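Local atomic coordinates of endoglucanase family 5 (Clostridium acetobutylicum ATCC 824, PDB entry 6PZ7), a protein that is a broad-specificity endoglucanase of glycoside hydrolase family 5 that probably cleaves internal beta-1,4 linkages of cellulose and related plant polysaccharides. Residues 146-152 and 193-197. Sequence-based numbering, arbitrary orientation.
Sequences EPRIVGS and PTYAA. With EDO (1,2-ethanediol), chain C; EDO (1,2-ethanediol), chain D.
Ala196 and Pro147 join the two loops through their backbones: Ala196 N donates to Pro147 O at 2.8 Å, and the CA atoms of Glu146 and Ala196 lie 3.7 Å apart. Further along, 149-152 folds into a type II turn whose Ile149 O accepts from both the backbone N and the OG of Ser152. With CG anti to its backbone nitrogen (chi1 -178°), the Tyr195 ring reaches from Pro147, whose O sits 3.8 Å above one face, offset toward the rim, to the turn. There Ile149 N donates to Tyr195 OH at 3.0 Å in an almost straight bond (179°), while Arg148 CB rests obliquely against Tyr195 CZ. At the other end Pro147 CD packs against Pro193 CG, 3.7 Å apart. NH1 of Arg148 donates to Glu146 O, which lies in the guanidinium plane, and NE forms a salt bridge with Glu155. Glu146 CG lies 3.4 Å from Ala196 O; each Glu146 carboxylate oxygen accepts from one hydroxyl of a 1,2-ethanediol, probably from the crystallisation liquor, and OE2 also hydrogen-bonds His221 ND1. These loops follow adjacent strands, 139-142 and 190-193, of the (beta/alpha)8 barrel, and Glu146, in the Asn-Glu-Pro motif after the fourth strand, is probably the acid/base, as in other family 5 enzymes.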
# COMPACT_ATOMS: atom_id res chain seq x y z
N GLU A 146 1.01 4.87 -5.98
CA GLU A 146 0.62 6.28 -5.91
C GLU A 146 0.72 6.87 -7.32
O GLU A 146 1.60 7.70 -7.62
CB GLU A 146 1.53 7.02 -4.94
CG GLU A 146 1.28 6.56 -3.50
CD GLU A 146 2.09 7.27 -2.47
OE1 GLU A 146 2.95 8.12 -2.82
OE2 GLU A 146 1.93 6.98 -1.25
N PRO A 147 -0.12 6.41 -8.23
CA PRO A 147 0.04 6.82 -9.63
C PRO A 147 -0.22 8.31 -9.76
O PRO A 147 -1.21 8.84 -9.25
CB PRO A 147 -1.03 6.00 -10.37
CG PRO A 147 -2.10 5.70 -9.32
CD PRO A 147 -1.27 5.50 -8.03
N ARG A 148 0.66 9.01 -10.46
CA ARG A 148 0.65 10.47 -10.45
C ARG A 148 1.63 10.99 -11.48
O ARG A 148 2.38 10.22 -12.10
CB ARG A 148 1.03 10.97 -9.06
CG ARG A 148 2.50 10.72 -8.69
CD ARG A 148 2.74 10.89 -7.20
NE ARG A 148 4.15 10.83 -6.84
CZ ARG A 148 4.83 9.72 -6.70
NH1 ARG A 148 4.29 8.54 -6.82
NH2 ARG A 148 6.14 9.81 -6.43
N ILE A 149 1.63 12.31 -11.65
CA ILE A 149 2.58 13.02 -12.51
C ILE A 149 3.62 13.69 -11.62
O ILE A 149 3.34 14.71 -10.97
CB ILE A 149 1.88 14.03 -13.43
CG1 ILE A 149 0.82 13.32 -14.28
CG2 ILE A 149 2.93 14.76 -14.29
CD1 ILE A 149 1.33 12.34 -15.23
N VAL A 150 4.79 13.08 -11.53
CA VAL A 150 5.83 13.61 -10.66
C VAL A 150 6.27 14.97 -11.18
O VAL A 150 6.53 15.17 -12.38
CB VAL A 150 7.02 12.64 -10.59
CG1 VAL A 150 8.14 13.24 -9.76
CG2 VAL A 150 6.57 11.30 -10.02
N GLY A 151 6.36 15.95 -10.28
CA GLY A 151 6.71 17.30 -10.63
C GLY A 151 5.55 18.17 -11.04
O GLY A 151 5.75 19.38 -11.23
N SER A 152 4.34 17.64 -11.14
CA SER A 152 3.27 18.54 -11.47
C SER A 152 2.80 19.30 -10.23
O SER A 152 2.98 18.86 -9.08
CB SER A 152 2.11 17.77 -12.07
OG SER A 152 1.55 16.96 -11.09
N PRO A 193 -5.97 2.28 -6.25
CA PRO A 193 -5.89 3.60 -5.62
C PRO A 193 -6.56 4.69 -6.44
O PRO A 193 -6.75 4.58 -7.66
CB PRO A 193 -4.37 3.86 -5.59
CG PRO A 193 -3.90 3.22 -6.90
CD PRO A 193 -4.75 1.97 -7.04
N THR A 194 -6.88 5.79 -5.74
CA THR A 194 -7.09 7.11 -6.31
C THR A 194 -5.75 7.63 -6.87
O THR A 194 -4.68 7.04 -6.67
CB THR A 194 -7.58 8.04 -5.21
OG1 THR A 194 -6.59 8.00 -4.18
CG2 THR A 194 -8.94 7.66 -4.65
N TYR A 195 -5.80 8.80 -7.51
CA TYR A 195 -4.60 9.54 -7.91
C TYR A 195 -3.72 9.69 -6.67
O TYR A 195 -4.17 10.21 -5.65
CB TYR A 195 -5.00 10.93 -8.44
CG TYR A 195 -3.79 11.73 -8.90
CD1 TYR A 195 -2.99 12.40 -8.01
CD2 TYR A 195 -3.47 11.81 -10.26
CE1 TYR A 195 -1.87 13.12 -8.42
CE2 TYR A 195 -2.35 12.53 -10.68
CZ TYR A 195 -1.57 13.18 -9.76
OH TYR A 195 -0.44 13.89 -10.16
N ALA A 196 -2.47 9.24 -6.78
CA ALA A 196 -1.46 9.29 -5.72
C ALA A 196 -1.88 8.56 -4.44
O ALA A 196 -1.28 8.80 -3.39
CB ALA A 196 -1.00 10.71 -5.42
N ALA A 197 -2.90 7.72 -4.49
CA ALA A 197 -3.53 7.15 -3.30
C ALA A 197 -4.00 8.25 -2.35
O ALA A 197 -4.11 8.07 -1.14
CB ALA A 197 -2.67 6.09 -2.60
C1 EDO C . 4.60 9.51 0.05
O1 EDO C . 4.86 8.65 -1.07
C2 EDO C . 3.74 8.82 1.09
O2 EDO C . 2.38 8.73 0.64
C1 EDO D . 0.28 10.81 0.11
O1 EDO D . 0.53 10.22 1.37
C2 EDO D . -0.97 10.15 -0.48
O2 EDO D . -1.15 10.83 -1.70
O HOH W 1 -1.48 15.81 -12.22